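Local coordinates for acyl-CoA synthetase (AMP-forming)/AMP-acid ligase II-like protein (Dyadobacter fermentans, PDB 4GS5) that probably activates medium-chain fatty acids with ATP through an acyl-adenylate and joins them to coenzyme A, as a member of the AMP-forming acyl-CoA synthetase family, at residues V153-A158 against M173-S178; V297-N302 against A347-L352; N233-I238 against G247-V252; A270-H275 against A314-R319; I5-K10 against D103-V108. One frame throughout, in Å; residues are numbered along the deposited sequence.

Contact 1. Residues V153-A158 against M173-S178; sequences VLLGGA and MPVYQS
A parallel pair of strands closes the beta-alpha-beta unit made of strand 153-155, helix 162-169 and strand 175-180, in the large AMP-binding domain. The segments carry a Gly-Gly-Ala loop and the start of the Ser-Tyr-Gly-Met-Thr-Glu run, which in relatives line the nucleotide pocket and probably do so here. The short strand axes run 27° apart, and Val153, Leu154 and Leu155 pair with Val175, Tyr176 and Gln177. Four nearly straight backbone bonds fix this register; the shortest is Leu155 N to Tyr176 O at 2.8 Å, its donor above the carbonyl plane, whereas Ser178 N meets Leu155 O nearly along the C=O axis at 2.9 Å. On the face of Val153 and Val175, the CG2 of Val153 rests 3.8 Å from the selenomethionine methyl CE of Met173, and Leu155 CD1 crosses Val175 CG1 obliquely at 4.0 Å, with helix 162-169 covering both residues through Ile168. On the other face, Leu154 CD1 crosses Tyr176 CB at about a right angle, 3.9 Å away. Gln177 places CG anti to its backbone N (chi1 -173°) and reaches on in an extended chain to the loop, where its amide is fixed at both ends. OE1 accepts from Val160 N, while NE2 donates to Gly156 O at 3.1 Å and to Ala158 O at 2.7 Å, both acceptors lying in the amide plane.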
# COMPACT_ATOMS: atom_id res chain seq x y z
N VAL A 153 -2.76 13.92 10.01
CA VAL A 153 -2.61 12.48 10.16
C VAL A 153 -1.97 11.83 8.93
O VAL A 153 -2.41 12.05 7.79
CB VAL A 153 -3.98 11.81 10.38
CG1 VAL A 153 -3.82 10.30 10.47
CG2 VAL A 153 -4.64 12.36 11.63
N LEU A 154 -0.91 11.06 9.17
CA LEU A 154 -0.36 10.21 8.12
C LEU A 154 -0.74 8.76 8.40
O LEU A 154 -0.40 8.20 9.45
CB LEU A 154 1.16 10.37 8.06
CG LEU A 154 1.83 9.46 7.03
CD1 LEU A 154 1.40 9.83 5.63
CD2 LEU A 154 3.33 9.51 7.16
N LEU A 155 -1.47 8.15 7.46
CA LEU A 155 -1.87 6.76 7.59
C LEU A 155 -0.91 5.83 6.86
O LEU A 155 -0.49 6.13 5.75
CB LEU A 155 -3.29 6.57 7.05
CG LEU A 155 -4.41 7.32 7.79
CD1 LEU A 155 -5.77 7.10 7.12
CD2 LEU A 155 -4.46 6.87 9.26
N GLY A 156 -0.56 4.71 7.50
CA GLY A 156 0.17 3.63 6.86
C GLY A 156 -0.77 2.48 6.49
O GLY A 156 -1.94 2.73 6.19
N GLY A 157 -0.27 1.24 6.48
CA GLY A 157 -1.12 0.06 6.22
C GLY A 157 -1.84 0.05 4.87
O GLY A 157 -1.49 0.82 3.97
N ALA A 158 -2.85 -0.81 4.72
CA ALA A 158 -3.54 -0.98 3.43
C ALA A 158 -4.36 0.26 3.09
O ALA A 158 -4.77 0.99 3.99
CB ALA A 158 -4.42 -2.26 3.43
N MSE A 173 -9.35 18.46 8.65
CA MSE A 173 -7.99 18.16 9.09
C MSE A 173 -7.26 17.40 7.99
O MSE A 173 -7.79 16.43 7.47
CB MSE A 173 -8.02 17.29 10.34
CG MSE A 173 -6.68 16.66 10.65
SE MSE A 173 -6.61 15.73 12.35
CE MSE A 173 -7.88 14.31 11.92
N PRO A 174 -6.02 17.81 7.66
CA PRO A 174 -5.27 17.14 6.59
C PRO A 174 -4.96 15.69 6.92
O PRO A 174 -4.34 15.43 7.95
CB PRO A 174 -3.95 17.94 6.52
CG PRO A 174 -4.17 19.17 7.28
CD PRO A 174 -5.26 18.92 8.26
N VAL A 175 -5.39 14.76 6.06
CA VAL A 175 -5.09 13.34 6.22
C VAL A 175 -4.46 12.80 4.93
O VAL A 175 -4.96 13.06 3.82
CB VAL A 175 -6.38 12.55 6.54
CG1 VAL A 175 -6.07 11.09 6.71
CG2 VAL A 175 -7.06 13.09 7.81
N TYR A 176 -3.37 12.06 5.08
CA TYR A 176 -2.61 11.53 3.96
C TYR A 176 -2.43 10.05 4.16
O TYR A 176 -2.58 9.57 5.29
CB TYR A 176 -1.22 12.17 3.89
CG TYR A 176 -1.26 13.66 3.74
CD1 TYR A 176 -1.30 14.25 2.47
CD2 TYR A 176 -1.27 14.49 4.85
CE1 TYR A 176 -1.33 15.63 2.33
CE2 TYR A 176 -1.31 15.85 4.72
CZ TYR A 176 -1.33 16.42 3.47
OH TYR A 176 -1.37 17.79 3.36
N GLN A 177 -2.13 9.32 3.09
CA GLN A 177 -1.77 7.91 3.20
C GLN A 177 -0.46 7.65 2.47
O GLN A 177 -0.25 8.17 1.37
CB GLN A 177 -2.89 6.98 2.69
CG GLN A 177 -2.58 5.49 2.97
CD GLN A 177 -3.81 4.60 2.99
OE1 GLN A 177 -4.79 4.87 2.30
NE2 GLN A 177 -3.77 3.54 3.80
N SER A 178 0.42 6.87 3.09
CA SER A 178 1.74 6.57 2.53
C SER A 178 1.70 5.47 1.48
O SER A 178 0.87 4.56 1.55
CB SER A 178 2.67 6.06 3.65
OG SER A 178 2.86 7.05 4.63

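Contact 2. Residues V297-N302 against A347-L352; sequences VLVIEN and ATFQKL
Two valines of strand 295-301 meet Phe349 and Leu352, and the contact is entirely apolar. Val297 CG2 lies 3.9 Å from Phe349 CE1, the two side chains crossing at about a right angle. Val299 CG2 approaches the edge of the same ring, near its plane, at 4.1 Å from CD1. The other methyl of Val299, CG1, reaches Leu352 CD1 at 4.2 Å, and it sits a looser 4.4 Å from Thr348 CG2. Val299 thus spreads its two branches over different residues of segment 347-352. The torsions are consistent with this fit: Phe349 holds CG anti to its backbone N (chi1 -161°), swinging the ring toward the strand, while in Val297 chi1 of -61° sets CG1 anti to the carbonyl carbon and so leaves CG2 in the crowded position, facing the ring. Farther out, the Phe349 ring meets Trp285 and stands edge-to-face with Tyr330, which helps to fix its tilt. The hydroxyl of Thr348 is hydrogen-bonded to Asp344 O and Ala336 N, so only its methyl serves the apolar contact. The axes of segments 297-301 and 347-351 cross at 93° and come within 10.7 Å. Helix 345-351 lies on one face of the small sheet formed by strands 282-289, 295-301 and 329-332, in the C-terminal domain; from the opposite face of strand 295-301, Leu298 and Ile300 pack on helix 306-319.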
# COMPACT_ATOMS: atom_id res chain seq x y z
N VAL A 297 -9.38 -13.14 -24.95
CA VAL A 297 -9.96 -14.38 -25.44
C VAL A 297 -10.51 -15.21 -24.29
O VAL A 297 -10.24 -14.91 -23.13
CB VAL A 297 -8.95 -15.20 -26.23
CG1 VAL A 297 -8.47 -14.40 -27.44
CG2 VAL A 297 -7.76 -15.60 -25.32
N LEU A 298 -11.26 -16.25 -24.61
CA LEU A 298 -11.80 -17.14 -23.60
C LEU A 298 -11.35 -18.58 -23.85
O LEU A 298 -11.43 -19.09 -24.98
CB LEU A 298 -13.33 -17.05 -23.58
CG LEU A 298 -14.10 -17.96 -22.63
CD1 LEU A 298 -13.71 -17.68 -21.18
CD2 LEU A 298 -15.59 -17.76 -22.84
N VAL A 299 -10.87 -19.24 -22.81
CA VAL A 299 -10.41 -20.63 -22.91
C VAL A 299 -11.29 -21.53 -22.02
O VAL A 299 -11.47 -21.25 -20.83
CB VAL A 299 -8.96 -20.78 -22.44
CG1 VAL A 299 -8.48 -22.18 -22.72
CG2 VAL A 299 -8.07 -19.74 -23.10
N ILE A 300 -11.81 -22.59 -22.61
CA ILE A 300 -12.73 -23.49 -21.92
C ILE A 300 -12.18 -24.91 -21.97
O ILE A 300 -11.62 -25.32 -22.98
CB ILE A 300 -14.12 -23.46 -22.59
CG1 ILE A 300 -14.70 -22.04 -22.55
CG2 ILE A 300 -15.08 -24.45 -21.94
CD1 ILE A 300 -16.08 -21.94 -23.16
N GLU A 301 -12.35 -25.66 -20.88
CA GLU A 301 -11.88 -27.05 -20.81
C GLU A 301 -12.94 -28.04 -21.29
O GLU A 301 -14.08 -28.00 -20.82
CB GLU A 301 -11.45 -27.41 -19.39
CG GLU A 301 -10.78 -28.78 -19.26
CD GLU A 301 -10.29 -29.04 -17.84
OE1 GLU A 301 -11.08 -28.86 -16.89
OE2 GLU A 301 -9.11 -29.43 -17.68
N ASN A 302 -12.56 -28.92 -22.21
CA ASN A 302 -13.50 -29.87 -22.82
C ASN A 302 -14.47 -29.20 -23.79
O ASN A 302 -14.94 -28.09 -23.53
CB ASN A 302 -14.28 -30.64 -21.76
CG ASN A 302 -13.39 -31.44 -20.84
OD1 ASN A 302 -12.43 -32.08 -21.28
ND2 ASN A 302 -13.69 -31.41 -19.54
N ALA A 347 0.94 -22.10 -19.97
CA ALA A 347 1.28 -23.36 -20.64
C ALA A 347 0.09 -23.89 -21.42
O ALA A 347 0.23 -24.35 -22.56
CB ALA A 347 1.75 -24.40 -19.63
N THR A 348 -1.09 -23.80 -20.81
CA THR A 348 -2.34 -24.19 -21.47
C THR A 348 -2.50 -23.45 -22.79
O THR A 348 -2.89 -24.05 -23.80
CB THR A 348 -3.58 -23.92 -20.58
OG1 THR A 348 -3.53 -24.78 -19.43
CG2 THR A 348 -4.87 -24.19 -21.33
N PHE A 349 -2.20 -22.16 -22.80
CA PHE A 349 -2.42 -21.36 -24.00
C PHE A 349 -1.47 -21.74 -25.13
O PHE A 349 -1.89 -21.91 -26.27
CB PHE A 349 -2.38 -19.86 -23.72
CG PHE A 349 -3.03 -19.04 -24.79
CD1 PHE A 349 -4.41 -19.03 -24.92
CD2 PHE A 349 -2.27 -18.31 -25.68
CE1 PHE A 349 -5.02 -18.30 -25.91
CE2 PHE A 349 -2.87 -17.56 -26.68
CZ PHE A 349 -4.25 -17.56 -26.80
N GLN A 350 -0.18 -21.87 -24.81
CA GLN A 350 0.82 -22.28 -25.79
C GLN A 350 0.46 -23.60 -26.46
O GLN A 350 0.67 -23.78 -27.66
CB GLN A 350 2.19 -22.43 -25.12
CG GLN A 350 2.93 -21.14 -24.85
CD GLN A 350 4.25 -21.38 -24.13
OE1 GLN A 350 4.29 -21.50 -22.90
NE2 GLN A 350 5.33 -21.46 -24.90
N LYS A 351 -0.07 -24.52 -25.67
CA LYS A 351 -0.43 -25.84 -26.17
C LYS A 351 -1.49 -25.72 -27.26
O LYS A 351 -1.45 -26.45 -28.25
CB LYS A 351 -0.93 -26.73 -25.04
CG LYS A 351 -0.73 -28.21 -25.29
CD LYS A 351 -1.34 -29.06 -24.17
CE LYS A 351 -0.68 -28.80 -22.82
NZ LYS A 351 -1.18 -29.73 -21.77
N LEU A 352 -2.41 -24.78 -27.09
CA LEU A 352 -3.48 -24.58 -28.08
C LEU A 352 -2.95 -24.47 -29.51
O LEU A 352 -3.71 -24.61 -30.47
CB LEU A 352 -4.33 -23.37 -27.72
CG LEU A 352 -5.23 -23.60 -26.50
CD1 LEU A 352 -6.04 -22.38 -26.19
CD2 LEU A 352 -6.14 -24.78 -26.76

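Contact 3. Residues N233-I238 against G247-V252; sequences NDLVEI and GRADNV
With chi1 at -149°, away from the usual staggered positions, and chi2 at 65°, Leu235 directs CD1 and CD2 to different partners across a beta hairpin, strands 230-238 and 242-248. CD1 packs 3.7 Å from Ala249 CB, and CD2 lies 3.6 Å from Val252 CB. An alanine in place of Leu235 lacks both methyls and would probably loosen the turn from Ala249 to Val252 against the hairpin. Leu235 and Gly247 form an antiparallel hydrogen-bonded pair: Leu235 N to Gly247 O is short at 2.8 Å but bent, while Gly247 N to Leu235 O stretches to 3.3 Å. A side chain on Gly247 would crowd Val252 CG2 and the preceding carbonyl oxygen. Gly247 opens the Gly-Arg-Ala-Asp sequence, which resembles the hinge motif that in relatives links the large domain to the small one. Arg248 bends at chi2 and chi3, folding its guanidinium back over Asn233, whose CB sits 3.5 Å above the guanidinium plane. Asp234 OD2 is bound by Tyr179 OH. Asp234 OD1 stays 4.4 Å from Arg248 NH1, beyond a salt bridge; a water in the guanidinium plane spans the gap, donating to Asp234 OD1 at 2.9 Å and accepting from Arg248 NH1 at 2.6 Å.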
# COMPACT_ATOMS: atom_id res chain seq x y z
N ASN A 233 6.35 -4.81 -8.28
CA ASN A 233 5.50 -5.49 -9.25
C ASN A 233 4.15 -4.76 -9.32
O ASN A 233 3.14 -5.35 -9.70
CB ASN A 233 5.31 -6.97 -8.89
CG ASN A 233 6.62 -7.76 -8.93
OD1 ASN A 233 7.37 -7.68 -9.90
ND2 ASN A 233 6.89 -8.54 -7.87
N ASP A 234 4.16 -3.48 -8.95
CA ASP A 234 2.96 -2.64 -9.10
C ASP A 234 2.87 -1.98 -10.47
O ASP A 234 3.67 -1.10 -10.80
CB ASP A 234 2.92 -1.54 -8.02
CG ASP A 234 2.72 -2.09 -6.62
OD1 ASP A 234 2.05 -3.13 -6.46
OD2 ASP A 234 3.23 -1.47 -5.67
N LEU A 235 1.89 -2.40 -11.26
CA LEU A 235 1.52 -1.70 -12.49
C LEU A 235 0.99 -0.30 -12.17
O LEU A 235 0.03 -0.15 -11.39
CB LEU A 235 0.43 -2.50 -13.20
CG LEU A 235 0.30 -2.50 -14.71
CD1 LEU A 235 1.53 -3.14 -15.35
CD2 LEU A 235 -0.97 -3.24 -15.10
N VAL A 236 1.57 0.73 -12.77
CA VAL A 236 1.20 2.10 -12.47
C VAL A 236 1.11 2.95 -13.73
O VAL A 236 1.62 2.59 -14.77
CB VAL A 236 2.20 2.78 -11.49
CG1 VAL A 236 2.36 1.94 -10.19
CG2 VAL A 236 3.57 2.99 -12.15
N GLU A 237 0.46 4.10 -13.63
CA GLU A 237 0.59 5.11 -14.66
C GLU A 237 1.16 6.34 -14.00
O GLU A 237 0.57 6.88 -13.07
CB GLU A 237 -0.77 5.42 -15.28
CG GLU A 237 -1.20 4.42 -16.32
CD GLU A 237 -0.55 4.67 -17.68
OE1 GLU A 237 0.18 5.68 -17.82
OE2 GLU A 237 -0.78 3.87 -18.61
N ILE A 238 2.32 6.78 -14.47
CA ILE A 238 2.93 8.00 -13.96
C ILE A 238 2.31 9.26 -14.60
O ILE A 238 2.04 9.27 -15.79
CB ILE A 238 4.48 7.96 -14.09
CG1 ILE A 238 5.04 6.89 -13.13
CG2 ILE A 238 5.10 9.32 -13.78
CD1 ILE A 238 6.51 6.64 -13.25
N GLY A 247 -2.71 -1.87 -10.99
CA GLY A 247 -2.88 -3.28 -10.67
C GLY A 247 -1.59 -4.11 -10.67
O GLY A 247 -0.52 -3.59 -10.35
N ARG A 248 -1.70 -5.39 -11.00
CA ARG A 248 -0.55 -6.28 -11.16
C ARG A 248 -0.34 -6.65 -12.62
O ARG A 248 -1.30 -7.00 -13.33
CB ARG A 248 -0.74 -7.55 -10.33
CG ARG A 248 -0.93 -7.26 -8.88
CD ARG A 248 0.41 -6.96 -8.19
NE ARG A 248 1.30 -8.11 -8.23
CZ ARG A 248 2.26 -8.34 -7.35
NH1 ARG A 248 2.45 -7.50 -6.34
NH2 ARG A 248 3.02 -9.42 -7.46
N ALA A 249 0.90 -6.56 -13.08
CA ALA A 249 1.21 -6.56 -14.52
C ALA A 249 0.51 -7.65 -15.36
O ALA A 249 -0.05 -7.37 -16.43
CB ALA A 249 2.71 -6.61 -14.74
N ASP A 250 0.55 -8.88 -14.85
CA ASP A 250 0.06 -10.02 -15.60
C ASP A 250 -1.45 -10.17 -15.47
O ASP A 250 -2.03 -11.10 -16.03
CB ASP A 250 0.74 -11.30 -15.12
CG ASP A 250 2.24 -11.30 -15.39
OD1 ASP A 250 2.65 -11.82 -16.45
OD2 ASP A 250 3.00 -10.77 -14.55
N ASN A 251 -2.08 -9.27 -14.73
CA ASN A 251 -3.53 -9.38 -14.53
C ASN A 251 -4.33 -8.31 -15.29
O ASN A 251 -5.57 -8.28 -15.22
CB ASN A 251 -3.85 -9.33 -13.03
CG ASN A 251 -5.30 -9.65 -12.73
OD1 ASN A 251 -5.93 -10.45 -13.44
ND2 ASN A 251 -5.85 -9.03 -11.69
N VAL A 252 -3.63 -7.42 -16.00
CA VAL A 252 -4.27 -6.32 -16.71
C VAL A 252 -3.78 -6.31 -18.15
O VAL A 252 -2.58 -6.42 -18.42
CB VAL A 252 -3.99 -4.95 -16.06
CG1 VAL A 252 -4.81 -3.87 -16.73
CG2 VAL A 252 -4.32 -4.97 -14.55
O HOH W 1 1.03 -5.57 -5.35

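Contact 4. Residues A270-H275 against A314-R319; sequences AAVFHH and AEIRSR
A histidine nitrogen is buried here without any hydrogen-bond partner: His275 ND1 lies 3.6 Å from Glu315 OE2, close enough to suggest pairing, yet the geometry makes no bond. The ring and carboxylate planes are 20° apart, and the side chains cross at about a right angle. The contact joins helix 262-276 to helix 306-319 in the small C-terminal domain, the segment axes 9.8 Å apart with N-to-C directions at 138°. Val272 is the apolar centre. Its CG1, anti to the backbone N, reaches Ile316 CG1 at 4.0 Å, while CG2 touches the aliphatic part of Arg319 at CD, 3.8 Å away, the two side chains sliding past each other in opposite directions. An alanine here in place of Val272 lacks both branches and would probably leave Ile316 and Arg319 less firmly packed against this helix. Arg319, extended from CG to NE, lays its guanidinium over Ala271, whose CB stands 3.5 Å from the plane, offset toward the rim. Deeper in, Ile316 also packs on Leu298 and Phe273 stacks on Phe282, so both helices rest on the same sheet. Val272 is thus gripped by Ile316 and by the aliphatic stem of Arg319, whose charged end lies over Ala271. The carboxylate of Glu315 beside His275 would probably stabilise a protonated imidazole, even though no direct bond links them.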
# COMPACT_ATOMS: atom_id res chain seq x y z
N ALA A 270 -18.18 -15.82 -15.21
CA ALA A 270 -18.58 -16.87 -14.28
C ALA A 270 -20.07 -16.83 -13.99
O ALA A 270 -20.72 -17.87 -13.95
CB ALA A 270 -17.78 -16.78 -12.98
N ALA A 271 -20.61 -15.64 -13.78
CA ALA A 271 -22.05 -15.50 -13.54
C ALA A 271 -22.86 -16.02 -14.73
O ALA A 271 -23.95 -16.55 -14.56
CB ALA A 271 -22.42 -14.05 -13.23
N VAL A 272 -22.30 -15.88 -15.93
CA VAL A 272 -22.95 -16.41 -17.12
C VAL A 272 -22.92 -17.94 -17.13
O VAL A 272 -23.94 -18.58 -17.34
CB VAL A 272 -22.31 -15.87 -18.41
CG1 VAL A 272 -22.80 -16.67 -19.62
CG2 VAL A 272 -22.61 -14.39 -18.56
N PHE A 273 -21.74 -18.52 -16.90
CA PHE A 273 -21.63 -19.98 -16.80
C PHE A 273 -22.60 -20.55 -15.76
O PHE A 273 -23.35 -21.48 -16.06
CB PHE A 273 -20.20 -20.39 -16.42
CG PHE A 273 -19.28 -20.52 -17.60
CD1 PHE A 273 -18.97 -19.41 -18.38
CD2 PHE A 273 -18.69 -21.73 -17.91
CE1 PHE A 273 -18.11 -19.53 -19.46
CE2 PHE A 273 -17.84 -21.86 -18.98
CZ PHE A 273 -17.55 -20.76 -19.76
N HIS A 274 -22.57 -20.01 -14.55
CA HIS A 274 -23.45 -20.48 -13.48
C HIS A 274 -24.91 -20.44 -13.95
O HIS A 274 -25.66 -21.40 -13.77
CB HIS A 274 -23.28 -19.64 -12.21
CG HIS A 274 -24.39 -19.78 -11.23
ND1 HIS A 274 -25.51 -18.97 -11.24
CD2 HIS A 274 -24.56 -20.63 -10.19
CE1 HIS A 274 -26.32 -19.33 -10.26
NE2 HIS A 274 -25.77 -20.33 -9.61
N HIS A 275 -25.28 -19.32 -14.55
CA HIS A 275 -26.65 -19.10 -15.03
C HIS A 275 -27.06 -20.12 -16.09
O HIS A 275 -28.25 -20.43 -16.22
CB HIS A 275 -26.81 -17.68 -15.56
CG HIS A 275 -28.18 -17.40 -16.11
ND1 HIS A 275 -28.43 -17.26 -17.46
CD2 HIS A 275 -29.37 -17.23 -15.49
CE1 HIS A 275 -29.71 -17.02 -17.64
NE2 HIS A 275 -30.31 -17.00 -16.46
N ALA A 314 -23.86 -15.60 -26.84
CA ALA A 314 -24.88 -14.56 -26.83
C ALA A 314 -25.10 -13.95 -25.44
O ALA A 314 -25.19 -12.73 -25.30
CB ALA A 314 -26.20 -15.09 -27.40
N GLU A 315 -25.18 -14.80 -24.43
CA GLU A 315 -25.38 -14.32 -23.06
C GLU A 315 -24.23 -13.43 -22.60
O GLU A 315 -24.45 -12.41 -21.94
CB GLU A 315 -25.59 -15.49 -22.09
CG GLU A 315 -25.43 -15.14 -20.61
CD GLU A 315 -26.64 -14.45 -20.02
OE1 GLU A 315 -27.53 -14.03 -20.79
OE2 GLU A 315 -26.70 -14.33 -18.77
N ILE A 316 -23.01 -13.80 -22.96
CA ILE A 316 -21.82 -13.02 -22.61
C ILE A 316 -21.90 -11.65 -23.26
O ILE A 316 -21.70 -10.62 -22.61
CB ILE A 316 -20.51 -13.73 -23.02
CG1 ILE A 316 -20.24 -14.92 -22.09
CG2 ILE A 316 -19.34 -12.77 -22.94
CD1 ILE A 316 -18.92 -15.63 -22.36
N ARG A 317 -22.21 -11.64 -24.55
CA ARG A 317 -22.28 -10.41 -25.33
C ARG A 317 -23.35 -9.44 -24.81
O ARG A 317 -23.27 -8.24 -25.04
CB ARG A 317 -22.50 -10.75 -26.80
CG ARG A 317 -22.40 -9.56 -27.75
CD ARG A 317 -22.18 -10.04 -29.18
NE ARG A 317 -22.53 -9.03 -30.16
CZ ARG A 317 -22.43 -9.19 -31.48
NH1 ARG A 317 -21.96 -10.34 -31.97
NH2 ARG A 317 -22.78 -8.21 -32.31
N SER A 318 -24.35 -9.97 -24.10
CA SER A 318 -25.43 -9.15 -23.57
C SER A 318 -25.10 -8.54 -22.21
O SER A 318 -25.80 -7.65 -21.72
CB SER A 318 -26.72 -9.97 -23.45
OG SER A 318 -27.22 -10.32 -24.72
N ARG A 319 -24.04 -9.05 -21.59
CA ARG A 319 -23.67 -8.66 -20.23
C ARG A 319 -22.48 -7.69 -20.18
O ARG A 319 -22.23 -7.05 -19.15
CB ARG A 319 -23.35 -9.92 -19.41
CG ARG A 319 -23.19 -9.66 -17.92
CD ARG A 319 -22.62 -10.87 -17.19
NE ARG A 319 -22.17 -10.53 -15.84
CZ ARG A 319 -22.92 -10.65 -14.75
NH1 ARG A 319 -24.16 -11.12 -14.85
NH2 ARG A 319 -22.42 -10.32 -13.57

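Contact 5. Residues I5-K10 against D103-V108; sequences IWTTGK and DWELTV
Trp6, Thr8, Leu106 and Val108 share one face of an antiparallel strand pair, and their mutual orientation sets the contact. Trp6 has CG anti to its backbone N, and its indole lies over Thr8, whose CB sits 3.7 Å from the ring plane, offset toward the rim. Across the pair, the nearest side-chain atoms of Trp6 and Val108 are CE3 and CG2, 4.3 Å apart. Thr8 and Leu106 lie side by side, pointing the same way, with Thr8 CG2 3.9 Å from Leu106 CB; chi1 of -167° puts that methyl in the crowded position and turns OG1 to Gln16 OE1. Helix 22-36 covers this face, touching Trp6, Thr8 and Val108. Thr7 and Thr107 form a non-hydrogen-bonded pair whose side chains lie on the other face. The axes run at 165°, and four backbone bonds join the hydrogen-bonded pairs Trp6 with Val108 and Thr8 with Leu106; Thr8 N to Leu106 O, at 2.9 Å, is the straightest (172°) and lies in the carbonyl plane. Beyond the last pair a water takes over, accepting from Lys10 N at 2.9 Å and donating to Trp104 O at 2.8 Å. Lys10 and Asp103 run alongside each other, but Lys10 NZ is 5.6 Å from Asp103 OD1. The attachment of this outermost strand therefore rests on backbone bonds and apolar packing, and the opposite charges probably add only a weak attraction.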
# COMPACT_ATOMS: atom_id res chain seq x y z
N ILE A 5 2.22 7.38 29.22
CA ILE A 5 2.96 8.12 28.19
C ILE A 5 4.34 8.54 28.67
O ILE A 5 4.53 8.91 29.83
CB ILE A 5 2.19 9.38 27.70
CG1 ILE A 5 2.02 10.39 28.83
CG2 ILE A 5 0.84 9.00 27.14
CD1 ILE A 5 1.24 11.62 28.40
N TRP A 6 5.32 8.47 27.77
CA TRP A 6 6.66 8.96 28.05
C TRP A 6 7.00 10.11 27.10
O TRP A 6 6.92 9.96 25.88
CB TRP A 6 7.67 7.82 27.93
CG TRP A 6 9.10 8.20 28.21
CD1 TRP A 6 9.60 8.69 29.39
CD2 TRP A 6 10.21 8.10 27.31
NE1 TRP A 6 10.95 8.91 29.27
CE2 TRP A 6 11.35 8.56 28.01
CE3 TRP A 6 10.35 7.68 25.99
CZ2 TRP A 6 12.62 8.61 27.42
CZ3 TRP A 6 11.61 7.73 25.40
CH2 TRP A 6 12.72 8.19 26.12
N THR A 7 7.35 11.27 27.65
CA THR A 7 7.64 12.44 26.83
C THR A 7 9.13 12.62 26.62
O THR A 7 9.91 12.58 27.57
CB THR A 7 7.04 13.73 27.45
OG1 THR A 7 5.62 13.59 27.57
CG2 THR A 7 7.35 14.94 26.57
N THR A 8 9.54 12.81 25.38
CA THR A 8 10.96 12.88 25.06
C THR A 8 11.28 13.80 23.89
O THR A 8 10.39 14.43 23.30
CB THR A 8 11.57 11.45 24.82
OG1 THR A 8 13.00 11.53 24.82
CG2 THR A 8 11.09 10.86 23.49
N GLY A 9 12.56 13.88 23.56
CA GLY A 9 13.05 14.80 22.56
C GLY A 9 14.56 14.70 22.45
O GLY A 9 15.19 14.01 23.26
N LYS A 10 15.12 15.38 21.46
CA LYS A 10 16.56 15.37 21.24
C LYS A 10 17.29 15.84 22.48
O LYS A 10 18.11 15.12 23.06
CB LYS A 10 16.92 16.27 20.06
CG LYS A 10 18.34 16.11 19.53
CD LYS A 10 18.57 17.03 18.33
CE LYS A 10 19.96 16.85 17.74
NZ LYS A 10 21.04 17.07 18.76
N ASP A 103 13.71 17.92 15.30
CA ASP A 103 13.51 18.63 16.58
C ASP A 103 12.02 18.67 16.96
O ASP A 103 11.45 19.75 17.17
CB ASP A 103 14.06 20.06 16.53
CG ASP A 103 15.56 20.11 16.32
OD1 ASP A 103 16.26 19.14 16.66
OD2 ASP A 103 16.03 21.15 15.81
N TRP A 104 11.39 17.51 17.03
CA TRP A 104 10.00 17.48 17.47
C TRP A 104 9.95 17.22 18.96
O TRP A 104 10.89 16.68 19.52
CB TRP A 104 9.24 16.36 16.77
CG TRP A 104 9.06 16.50 15.29
CD1 TRP A 104 9.39 17.56 14.50
CD2 TRP A 104 8.52 15.50 14.43
NE1 TRP A 104 9.07 17.28 13.19
CE2 TRP A 104 8.54 16.02 13.12
CE3 TRP A 104 8.02 14.21 14.64
CZ2 TRP A 104 8.07 15.30 12.01
CZ3 TRP A 104 7.55 13.48 13.53
CH2 TRP A 104 7.58 14.03 12.24
N GLU A 105 8.84 17.59 19.58
CA GLU A 105 8.51 17.06 20.89
C GLU A 105 7.78 15.74 20.67
O GLU A 105 6.75 15.70 20.00
CB GLU A 105 7.59 18.03 21.63
CG GLU A 105 7.18 17.56 23.02
CD GLU A 105 6.11 18.44 23.63
OE1 GLU A 105 5.68 18.13 24.77
OE2 GLU A 105 5.69 19.43 22.99
N LEU A 106 8.32 14.64 21.21
CA LEU A 106 7.70 13.34 21.02
C LEU A 106 6.90 12.92 22.25
O LEU A 106 7.42 12.90 23.37
CB LEU A 106 8.75 12.26 20.70
CG LEU A 106 9.62 12.51 19.47
CD1 LEU A 106 10.76 11.52 19.40
CD2 LEU A 106 8.76 12.41 18.21
N THR A 107 5.63 12.58 22.03
CA THR A 107 4.82 11.96 23.06
C THR A 107 4.62 10.49 22.73
O THR A 107 3.89 10.14 21.80
CB THR A 107 3.45 12.64 23.19
OG1 THR A 107 3.62 13.99 23.60
CG2 THR A 107 2.57 11.90 24.21
N VAL A 108 5.28 9.62 23.47
CA VAL A 108 5.26 8.21 23.15
C VAL A 108 4.22 7.51 24.01
O VAL A 108 4.27 7.61 25.23
CB VAL A 108 6.63 7.56 23.37
CG1 VAL A 108 6.62 6.12 22.90
CG2 VAL A 108 7.72 8.36 22.66
O HOH W 2 13.67 16.68 19.36

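Overall arrangement
The chain visits contact 5, contact 1 and contact 3 in series, and then contacts 4 and 2, whose segments alternate. Contacts 5 and 1 belong to the large AMP-binding domain, their centres about 21 Å apart; the centre of contact 3 lies about 23 Å from that of contact 1, where the chain passes toward the small C-terminal domain. Contacts 2 and 4 lie within that domain and touch: Ile300 CD1 is 3.9 Å from Phe273 CZ, and Leu298 CD2 is 4.0 Å from Ile316 CD1. Strand 295-301 thus packs helix 345-351 on one face and the helix pair on the other. Centres of contacts 2 and 5 lie about 61 Å apart, consistent with the two-domain architecture of this family.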